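Local coordinates for SusD superfamily protein (Bacteroides vulgatus, PDB 3MYV) that probably binds polysaccharide at the outer membrane, as expected of a SusD-family protein, at residues A[22-27]-A[114-119]; A[249-254]-A[326-331]; A[267-272]-A[310-315]. All blocks are in the same frame, centred on the assembly; numbering follows the deposited sequence.

The three contacts form a row through the chain, with interaction 2 in the middle: its centre lies about 14 Å from that of interaction 1 and about 16 Å from that of interaction 3, while the centres of 1 and 3 are about 27 Å apart. Interaction 1 pairs helices 13-27 and 103-128 and closes before the others open. Interaction 2 pairs strands 248-252 and 329-333, and interaction 3 is nested inside the loop they close. F250 touches Y24, M27 and L119, and L315 packs on C327 and N329. The short ribbon of interaction 2 therefore joins the helical N-terminal part to the region around hairpin 299-312.

Interaction 1: A[22-27]-A[114-119]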
loop_
_atom_site.group_PDB
_atom_site.type_symbol
_atom_site.label_atom_id
_atom_site.label_comp_id
_atom_site.label_asym_id
_atom_site.label_seq_id
_atom_site.Cartn_x
_atom_site.Cartn_y
_atom_site.Cartn_z
ATOM N N GLY A 22 11.349 10.719 -12.602
ATOM C CA GLY A 22 11.125 11.783 -11.599
ATOM C C GLY A 22 9.838 11.609 -10.785
ATOM O O GLY A 22 9.750 12.030 -9.625
ATOM N N LEU A 23 8.825 11.013 -11.395
ATOM C CA LEU A 23 7.596 10.686 -10.662
ATOM C C LEU A 23 7.910 9.725 -9.506
ATOM O O LEU A 23 7.419 9.901 -8.390
ATOM C CB LEU A 23 6.541 10.082 -11.579
ATOM C CG LEU A 23 6.091 10.854 -12.829
ATOM C CD1 LEU A 23 5.117 9.960 -13.629
ATOM C CD2 LEU A 23 5.464 12.220 -12.484
ATOM N N TYR A 24 8.764 8.733 -9.758
ATOM C CA TYR A 24 9.128 7.798 -8.689
ATOM C C TYR A 24 10.053 8.430 -7.653
ATOM O O TYR A 24 9.924 8.149 -6.455
ATOM C CB TYR A 24 9.760 6.550 -9.251
ATOM C CG TYR A 24 8.845 5.729 -10.113
ATOM C CD1 TYR A 24 8.719 5.994 -11.470
ATOM C CD2 TYR A 24 8.114 4.672 -9.574
ATOM C CE1 TYR A 24 7.909 5.197 -12.289
ATOM C CE2 TYR A 24 7.302 3.887 -10.356
ATOM C CZ TYR A 24 7.189 4.155 -11.720
ATOM O OH TYR A 24 6.418 3.356 -12.518
ATOM N N ASP A 25 10.974 9.292 -8.091
ATOM C CA ASP A 25 11.748 10.090 -7.132
ATOM C C ASP A 25 10.803 10.810 -6.147
ATOM O O ASP A 25 11.033 10.788 -4.952
ATOM C CB ASP A 25 12.668 11.117 -7.817
ATOM C CG ASP A 25 13.806 10.478 -8.590
ATOM O OD1 ASP A 25 14.122 9.295 -8.354
ATOM O OD2 ASP A 25 14.378 11.165 -9.457
ATOM N N LEU A 26 9.747 11.452 -6.659
ATOM C CA LEU A 26 8.812 12.159 -5.801
ATOM C C LEU A 26 8.086 11.188 -4.864
ATOM O O LEU A 26 7.812 11.479 -3.688
ATOM C CB LEU A 26 7.779 12.936 -6.652
ATOM C CG LEU A 26 8.338 14.138 -7.396
ATOM C CD1 LEU A 26 7.415 14.636 -8.555
ATOM C CD2 LEU A 26 8.639 15.259 -6.379
HETATM N N MSE A 27 7.737 10.038 -5.403
HETATM C CA MSE A 27 6.956 9.048 -4.669
HETATM C C MSE A 27 7.746 8.438 -3.507
HETATM O O MSE A 27 7.171 8.033 -2.468
HETATM C CB MSE A 27 6.531 7.950 -5.652
HETATM C CG MSE A 27 5.521 7.035 -5.137
HETATM SE SE MSE A 27 4.911 5.681 -6.503
HETATM C CE MSE A 27 5.271 6.567 -7.977
HETATM N N MSE A 114 0.256 6.484 -16.738
HETATM C CA MSE A 114 -1.122 6.268 -16.345
HETATM C C MSE A 114 -1.203 5.381 -15.109
HETATM O O MSE A 114 -2.090 5.582 -14.284
HETATM C CB MSE A 114 -1.947 5.680 -17.496
HETATM C CG MSE A 114 -2.075 6.606 -18.704
HETATM SE SE MSE A 114 -2.802 5.700 -20.269
HETATM C CE MSE A 114 -4.579 5.440 -19.653
ATOM N N ALA A 115 -0.322 4.384 -14.991
ATOM C CA ALA A 115 -0.302 3.512 -13.790
ATOM C C ALA A 115 0.038 4.342 -12.529
ATOM O O ALA A 115 -0.583 4.173 -11.481
ATOM C CB ALA A 115 0.717 2.354 -13.990
ATOM N N VAL A 116 1.032 5.222 -12.643
ATOM C CA VAL A 116 1.377 6.171 -11.565
ATOM C C VAL A 116 0.166 7.029 -11.158
ATOM O O VAL A 116 -0.175 7.142 -9.977
ATOM C CB VAL A 116 2.620 7.025 -11.923
ATOM C CG1 VAL A 116 2.886 8.076 -10.826
ATOM C CG2 VAL A 116 3.887 6.112 -12.120
ATOM N N ILE A 117 -0.542 7.562 -12.143
ATOM C CA ILE A 117 -1.737 8.368 -11.884
ATOM C C ILE A 117 -2.796 7.571 -11.133
ATOM O O ILE A 117 -3.365 8.030 -10.150
ATOM C CB ILE A 117 -2.296 8.936 -13.226
ATOM C CG1 ILE A 117 -1.362 10.048 -13.725
ATOM C CG2 ILE A 117 -3.771 9.386 -13.078
ATOM C CD1 ILE A 117 -1.564 10.458 -15.233
ATOM N N ALA A 118 -3.017 6.337 -11.571
ATOM C CA ALA A 118 -3.980 5.469 -10.931
ATOM C C ALA A 118 -3.587 5.169 -9.469
ATOM O O ALA A 118 -4.414 5.235 -8.597
ATOM C CB ALA A 118 -4.138 4.146 -11.750
ATOM N N LEU A 119 -2.319 4.868 -9.205
ATOM C CA LEU A 119 -1.876 4.616 -7.834
ATOM C C LEU A 119 -2.072 5.833 -6.914
ATOM O O LEU A 119 -2.646 5.715 -5.815
ATOM C CB LEU A 119 -0.404 4.189 -7.841
ATOM C CG LEU A 119 0.216 3.867 -6.487
ATOM C CD1 LEU A 119 -0.638 2.824 -5.751
ATOM C CD2 LEU A 119 1.647 3.360 -6.692
#
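The phenol ring of Y24 meets V116 obliquely: methyl CG2 of V116 lies 3.8 Å from Y24 OH and 3.9 Å from Y24 CZ. F250 of strand 248-252 packs against Y24 CE2, and R186 also touches the tyrosine. The buried hydroxyl is not left to the valine, since Y24 OH is hydrogen-bonded to E112 and to the backbone N of M187. V116 makes the largest share of the contact by dividing its two methyls. With CG1 anti to the backbone N (chi1 176°), CG2 is given to the tyrosine, while CG1 takes L23 CD1 at 4.0 Å and the CE methyl of M27, also at 4.0 Å. M27, a selenomethionine, is extended as far as SE and then bent at chi3 (-25°), which turns CE toward the valine. Its SE rests 4.0 Å from L119 CD2, the two side chains crossing at about a right angle. The axes of the segments stay 11.4 Å apart, a wide spacing bridged by side-chain ends in van der Waals contact. Helix 77-94 adds I82 beside V116. The pair, nearly parallel at 24°, belongs to the helical N-terminal part, consistent with the TPR-like scaffold of SusD-family proteins.

Interaction 2: A[249-254]-A[326-331]; sequences FFEIAN and ECNNVV. With NA (sodium ion), chain C; EDO (1,2-ethanediol), chain E.
N328 OD1 is gripped by two donors: N254 N, 2.8 Å away and above the plane of the N328 amide, and the ammonium NZ of K243. N328 ND2 donates to the anti lone pair of E251 OE2 at 2.9 Å, with the carboxylate turned 89° from the amide plane, and to a water that bridges to N254 O. OE2 takes a second bond from F244 N, and E251 OE1 is held by S248. An alanine in place of N328 would probably leave N254 N without its acceptor and E251 with one bond fewer. Backbone bonds pair the strands, I252 N to N329 O (2.8 Å) and V331 N to F250 O (2.9 Å). The F250 ring and V331 point the same way, with F250 CD2 3.5 Å from V331 CB. At the far end N254 ND2 donates to C327 O at 3.0 Å, which would help hold the amide in its orientation. N254 OD1 binds the sodium ion at 2.4 Å. Carbonyl oxygens of S255, D258, P260 and L325 and a water complete the shell. The result is an antiparallel two-stranded ribbon, with a classic beta bulge at F249 and F250 opposite L332 and a sodium site beyond its other end.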
loop_
_atom_site.group_PDB
_atom_site.type_symbol
_atom_site.label_atom_id
_atom_site.label_comp_id
_atom_site.label_asym_id
_atom_site.label_seq_id
_atom_site.Cartn_x
_atom_site.Cartn_y
_atom_site.Cartn_z
ATOM N N PHE A 249 7.101 -7.044 -7.577
ATOM C CA PHE A 249 6.701 -6.402 -8.844
ATOM C C PHE A 249 7.147 -4.922 -8.829
ATOM O O PHE A 249 7.616 -4.364 -9.847
ATOM C CB PHE A 249 5.183 -6.394 -9.064
ATOM C CG PHE A 249 4.515 -7.744 -9.050
ATOM C CD1 PHE A 249 4.817 -8.696 -10.015
ATOM C CD2 PHE A 249 3.531 -8.048 -8.092
ATOM C CE1 PHE A 249 4.187 -9.949 -10.022
ATOM C CE2 PHE A 249 2.874 -9.292 -8.112
ATOM C CZ PHE A 249 3.217 -10.246 -9.069
ATOM N N PHE A 250 6.957 -4.286 -7.678
ATOM C CA PHE A 250 7.272 -2.867 -7.514
ATOM C C PHE A 250 7.764 -2.626 -6.107
ATOM O O PHE A 250 7.033 -2.905 -5.146
ATOM C CB PHE A 250 6.009 -2.023 -7.788
ATOM C CG PHE A 250 6.193 -0.533 -7.591
ATOM C CD1 PHE A 250 7.407 0.105 -7.894
ATOM C CD2 PHE A 250 5.155 0.226 -7.117
ATOM C CE1 PHE A 250 7.565 1.470 -7.699
ATOM C CE2 PHE A 250 5.305 1.599 -6.927
ATOM C CZ PHE A 250 6.533 2.202 -7.207
ATOM N N GLU A 251 8.983 -2.102 -5.965
ATOM C CA GLU A 251 9.425 -1.583 -4.669
ATOM C C GLU A 251 10.111 -0.247 -4.892
ATOM O O GLU A 251 10.686 -0.025 -5.957
ATOM C CB GLU A 251 10.337 -2.563 -3.927
ATOM C CG GLU A 251 11.673 -2.840 -4.595
ATOM C CD GLU A 251 12.390 -4.030 -3.995
ATOM O OE1 GLU A 251 11.818 -5.142 -4.021
ATOM O OE2 GLU A 251 13.546 -3.865 -3.526
ATOM N N ILE A 252 10.095 0.605 -3.870
ATOM C CA ILE A 252 10.769 1.919 -3.915
ATOM C C ILE A 252 12.286 1.725 -3.760
ATOM O O ILE A 252 12.764 1.101 -2.793
ATOM C CB ILE A 252 10.237 2.867 -2.786
ATOM C CG1 ILE A 252 8.715 3.029 -2.861
ATOM C CG2 ILE A 252 10.951 4.236 -2.806
ATOM C CD1 ILE A 252 8.205 3.693 -4.189
ATOM N N ALA A 253 13.055 2.265 -4.696
ATOM C CA ALA A 253 14.504 2.100 -4.654
ATOM C C ALA A 253 15.091 3.159 -3.710
ATOM O O ALA A 253 14.898 4.363 -3.895
ATOM C CB ALA A 253 15.128 2.223 -6.051
ATOM N N ASN A 254 15.821 2.691 -2.718
ATOM C CA ASN A 254 16.471 3.548 -1.731
ATOM C C ASN A 254 17.951 3.204 -1.753
ATOM O O ASN A 254 18.352 2.163 -2.270
ATOM C CB ASN A 254 15.844 3.259 -0.361
ATOM C CG ASN A 254 16.241 4.256 0.737
ATOM O OD1 ASN A 254 16.991 5.211 0.518
ATOM N ND2 ASN A 254 15.730 4.011 1.943
ATOM N N GLU A 326 19.008 2.380 4.045
ATOM C CA GLU A 326 18.904 2.126 2.609
ATOM C C GLU A 326 17.841 1.096 2.232
ATOM O O GLU A 326 17.829 0.619 1.097
ATOM C CB GLU A 326 20.261 1.658 2.078
ATOM C CG GLU A 326 20.620 0.192 2.343
ATOM C CD GLU A 326 21.364 -0.071 3.663
ATOM O OE1 GLU A 326 21.089 0.602 4.683
ATOM O OE2 GLU A 326 22.226 -0.994 3.678
ATOM N N CYS A 327 16.952 0.738 3.157
ATOM C CA CYS A 327 15.928 -0.272 2.834
ATOM C C CYS A 327 14.926 0.237 1.815
ATOM O O CYS A 327 14.437 1.351 1.942
ATOM C CB CYS A 327 15.153 -0.704 4.069
ATOM S SG CYS A 327 16.162 -1.638 5.253
ATOM N N ASN A 328 14.617 -0.612 0.838
ATOM C CA ASN A 328 13.562 -0.411 -0.136
ATOM C C ASN A 328 12.204 -0.792 0.485
ATOM O O ASN A 328 12.118 -1.723 1.287
ATOM C CB ASN A 328 13.824 -1.288 -1.371
ATOM C CG ASN A 328 15.020 -0.842 -2.190
ATOM O OD1 ASN A 328 15.797 0.034 -1.772
ATOM N ND2 ASN A 328 15.172 -1.441 -3.395
ATOM N N ASN A 329 11.147 -0.084 0.129
ATOM C CA ASN A 329 9.817 -0.403 0.627
ATOM C C ASN A 329 9.037 -1.071 -0.486
ATOM O O ASN A 329 8.858 -0.511 -1.581
ATOM C CB ASN A 329 9.090 0.852 1.089
ATOM C CG ASN A 329 9.806 1.570 2.219
ATOM O OD1 ASN A 329 10.496 0.950 3.048
ATOM N ND2 ASN A 329 9.644 2.888 2.262
ATOM N N VAL A 330 8.644 -2.305 -0.238
ATOM C CA VAL A 330 7.806 -3.070 -1.160
ATOM C C VAL A 330 6.437 -2.435 -1.266
ATOM O O VAL A 330 5.830 -2.123 -0.245
ATOM C CB VAL A 330 7.571 -4.495 -0.655
ATOM C CG1 VAL A 330 6.493 -5.197 -1.514
ATOM C CG2 VAL A 330 8.841 -5.262 -0.671
ATOM N N VAL A 331 5.933 -2.281 -2.495
ATOM C CA VAL A 331 4.607 -1.739 -2.755
ATOM C C VAL A 331 3.657 -2.809 -3.331
ATOM O O VAL A 331 2.499 -2.880 -2.941
ATOM C CB VAL A 331 4.725 -0.532 -3.709
ATOM C CG1 VAL A 331 3.338 0.077 -4.066
ATOM C CG2 VAL A 331 5.617 0.585 -3.102
HETATM NA NA NA C . 18.418 6.170 2.115
HETATM C C1 EDO E . 7.132 -1.949 3.295
HETATM O O1 EDO E . 6.119 -2.528 2.446
HETATM C C2 EDO E . 8.175 -2.993 3.656
HETATM O O2 EDO E . 9.020 -3.258 2.527
HETATM O O HOH W 1 17.568 0.103 -4.519
HETATM O O HOH W 2 20.139 7.404 3.350
#

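Interaction 3: A[267-272]-A[310-315]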
loop_
_atom_site.group_PDB
_atom_site.type_symbol
_atom_site.label_atom_id
_atom_site.label_comp_id
_atom_site.label_asym_id
_atom_site.label_seq_id
_atom_site.Cartn_x
_atom_site.Cartn_y
_atom_site.Cartn_z
ATOM N N TYR A 267 14.284 2.761 9.027
ATOM C CA TYR A 267 14.918 3.328 10.207
ATOM C C TYR A 267 13.920 3.674 11.293
ATOM O O TYR A 267 14.200 3.493 12.481
ATOM C CB TYR A 267 15.759 4.540 9.816
ATOM C CG TYR A 267 16.800 4.963 10.811
ATOM C CD1 TYR A 267 16.493 5.837 11.850
ATOM C CD2 TYR A 267 18.130 4.557 10.683
ATOM C CE1 TYR A 267 17.476 6.281 12.747
ATOM C CE2 TYR A 267 19.090 4.975 11.570
ATOM C CZ TYR A 267 18.773 5.851 12.612
ATOM O OH TYR A 267 19.775 6.297 13.488
ATOM N N LEU A 268 12.719 4.086 10.895
ATOM C CA LEU A 268 11.672 4.395 11.884
ATOM C C LEU A 268 11.212 3.174 12.668
ATOM O O LEU A 268 10.964 3.273 13.865
ATOM C CB LEU A 268 10.473 5.028 11.191
ATOM C CG LEU A 268 10.709 6.356 10.482
ATOM C CD1 LEU A 268 9.392 6.720 9.755
ATOM C CD2 LEU A 268 11.121 7.430 11.457
ATOM N N LEU A 269 11.061 2.027 12.004
ATOM C CA LEU A 269 10.563 0.814 12.673
ATOM C C LEU A 269 11.649 0.125 13.514
ATOM O O LEU A 269 11.361 -0.733 14.335
ATOM C CB LEU A 269 10.019 -0.200 11.666
ATOM C CG LEU A 269 8.632 0.042 11.053
ATOM C CD1 LEU A 269 8.167 -1.220 10.376
ATOM C CD2 LEU A 269 7.609 0.477 12.099
ATOM N N ASN A 270 12.894 0.441 13.242
ATOM C CA ASN A 270 14.001 -0.288 13.869
ATOM C C ASN A 270 14.239 0.171 15.309
ATOM O O ASN A 270 14.340 1.366 15.594
ATOM C CB ASN A 270 15.264 -0.109 13.031
ATOM C CG ASN A 270 16.313 -1.102 13.350
ATOM O OD1 ASN A 270 17.000 -1.002 14.378
ATOM N ND2 ASN A 270 16.517 -2.068 12.431
ATOM N N TRP A 271 14.375 -0.800 16.201
ATOM C CA TRP A 271 14.574 -0.545 17.625
ATOM C C TRP A 271 15.814 0.325 17.848
ATOM O O TRP A 271 15.823 1.201 18.718
ATOM C CB TRP A 271 14.733 -1.877 18.374
ATOM C CG TRP A 271 15.013 -1.741 19.834
ATOM C CD1 TRP A 271 16.230 -1.631 20.430
ATOM C CD2 TRP A 271 14.041 -1.663 20.879
ATOM N NE1 TRP A 271 16.082 -1.484 21.777
ATOM C CE2 TRP A 271 14.747 -1.512 22.086
ATOM C CE3 TRP A 271 12.632 -1.708 20.911
ATOM C CZ2 TRP A 271 14.105 -1.404 23.319
ATOM C CZ3 TRP A 271 11.991 -1.608 22.137
ATOM C CH2 TRP A 271 12.726 -1.458 23.322
ATOM N N TYR A 272 16.835 0.062 17.034
ATOM C CA TYR A 272 18.129 0.750 17.119
ATOM C C TYR A 272 18.190 2.057 16.323
ATOM O O TYR A 272 19.211 2.756 16.363
ATOM C CB TYR A 272 19.224 -0.196 16.663
ATOM C CG TYR A 272 19.217 -1.435 17.521
ATOM C CD1 TYR A 272 19.762 -1.411 18.799
ATOM C CD2 TYR A 272 18.586 -2.595 17.082
ATOM C CE1 TYR A 272 19.697 -2.526 19.636
ATOM C CE2 TYR A 272 18.528 -3.730 17.885
ATOM C CZ TYR A 272 19.089 -3.693 19.154
ATOM O OH TYR A 272 19.005 -4.805 19.942
ATOM N N TRP A 310 7.667 -6.495 21.273
ATOM C CA TRP A 310 8.297 -7.024 20.077
ATOM C C TRP A 310 8.247 -5.960 18.977
ATOM O O TRP A 310 7.203 -5.324 18.738
ATOM C CB TRP A 310 7.595 -8.291 19.604
ATOM C CG TRP A 310 7.751 -9.472 20.522
ATOM C CD1 TRP A 310 8.658 -10.486 20.414
ATOM C CD2 TRP A 310 6.954 -9.769 21.672
ATOM N NE1 TRP A 310 8.493 -11.383 21.439
ATOM C CE2 TRP A 310 7.448 -10.972 22.221
ATOM C CE3 TRP A 310 5.874 -9.131 22.293
ATOM C CZ2 TRP A 310 6.901 -11.551 23.353
ATOM C CZ3 TRP A 310 5.333 -9.706 23.431
ATOM C CH2 TRP A 310 5.843 -10.910 23.946
ATOM N N TRP A 311 9.381 -5.797 18.295
ATOM C CA TRP A 311 9.457 -4.887 17.166
ATOM C C TRP A 311 9.616 -5.705 15.907
ATOM O O TRP A 311 9.950 -6.885 15.955
ATOM C CB TRP A 311 10.580 -3.841 17.334
ATOM C CG TRP A 311 11.988 -4.303 17.401
ATOM C CD1 TRP A 311 12.639 -4.763 18.518
ATOM C CD2 TRP A 311 12.969 -4.299 16.346
ATOM N NE1 TRP A 311 13.945 -5.053 18.216
ATOM C CE2 TRP A 311 14.170 -4.767 16.891
ATOM C CE3 TRP A 311 12.937 -3.948 14.988
ATOM C CZ2 TRP A 311 15.340 -4.932 16.119
ATOM C CZ3 TRP A 311 14.085 -4.077 14.244
ATOM C CH2 TRP A 311 15.272 -4.568 14.801
ATOM N N LEU A 312 9.317 -5.075 14.784
ATOM C CA LEU A 312 9.230 -5.768 13.521
ATOM C C LEU A 312 10.524 -5.523 12.752
ATOM O O LEU A 312 10.817 -4.408 12.336
ATOM C CB LEU A 312 8.060 -5.282 12.671
ATOM C CG LEU A 312 7.902 -6.001 11.324
ATOM C CD1 LEU A 312 7.569 -7.480 11.540
ATOM C CD2 LEU A 312 6.812 -5.280 10.460
ATOM N N TYR A 313 11.257 -6.595 12.535
ATOM C CA TYR A 313 12.484 -6.537 11.809
ATOM C C TYR A 313 12.296 -7.135 10.406
ATOM O O TYR A 313 12.901 -8.140 10.006
ATOM C CB TYR A 313 13.567 -7.220 12.629
ATOM C CG TYR A 313 14.966 -6.979 12.136
ATOM C CD1 TYR A 313 15.309 -5.791 11.469
ATOM C CD2 TYR A 313 15.965 -7.908 12.370
ATOM C CE1 TYR A 313 16.590 -5.555 11.060
ATOM C CE2 TYR A 313 17.283 -7.679 11.927
ATOM C CZ TYR A 313 17.568 -6.509 11.273
ATOM O OH TYR A 313 18.857 -6.265 10.856
ATOM N N LYS A 314 11.442 -6.463 9.652
ATOM C CA LYS A 314 11.143 -6.836 8.290
ATOM C C LYS A 314 12.006 -6.069 7.287
ATOM O O LYS A 314 12.227 -6.552 6.186
ATOM C CB LYS A 314 9.636 -6.670 8.009
ATOM C CG LYS A 314 9.240 -6.959 6.586
ATOM C CD LYS A 314 7.732 -6.969 6.391
ATOM C CE LYS A 314 7.128 -8.331 6.465
ATOM N NZ LYS A 314 5.613 -8.412 6.180
ATOM N N LEU A 315 12.513 -4.894 7.654
ATOM C CA LEU A 315 13.416 -4.177 6.783
ATOM C C LEU A 315 14.820 -4.373 7.346
ATOM O O LEU A 315 15.272 -3.667 8.276
ATOM C CB LEU A 315 13.001 -2.692 6.694
ATOM C CG LEU A 315 11.594 -2.502 6.073
ATOM C CD1 LEU A 315 10.449 -2.406 7.150
ATOM C CD2 LEU A 315 11.543 -1.280 5.205
HETATM O O HOH W 3 8.997 -2.157 14.720
HETATM O O HOH W 4 14.507 -1.987 10.114
HETATM O O HOH W 5 19.010 -3.612 12.515
HETATM O O HOH W 6 16.148 -5.878 19.917
#
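W271 presses its CB onto one face of the W311 indole, 3.3 Å from the centroid of the five-membered ring and 14° off its normal, a CH-pi contact at the tight centre of the interface. The two indoles themselves hardly stack: their five-membered rings are near parallel (27°) but slid apart, with centroids 5.1 Å from each other. W311 CG sits between its backbone N and carbonyl carbon (chi1 63°), the crowded position, and the indole lies against W271 CB and N270. Its six-membered part runs alongside the N270 amide, with N270 ND2 3.6 Å from W311 CZ3, while Y272 CE2 approaches W311 CZ2 at 3.8 Å. Farther along, the packing is apolar and less close, L269 CD1 standing 4.1 Å from L315 CD1.

The polar side is loose and runs through water; the segments share no direct hydrogen bond. One water joins L269 O to L312 N. N270 ND2 donates to two more; one donates to L315 O, and the other has a weak bond with Y313 OH. A fourth lies in plane at the edge of W311, accepting from W311 NE1 at 2.9 Å and meeting Y272 OH.

N270 OD1 accepts from Y272 N at 2.9 Å, closing an Asx turn. This turn, following helix 265-268, is laid against strand 307-312 of the antiparallel beta hairpin formed with 299-304.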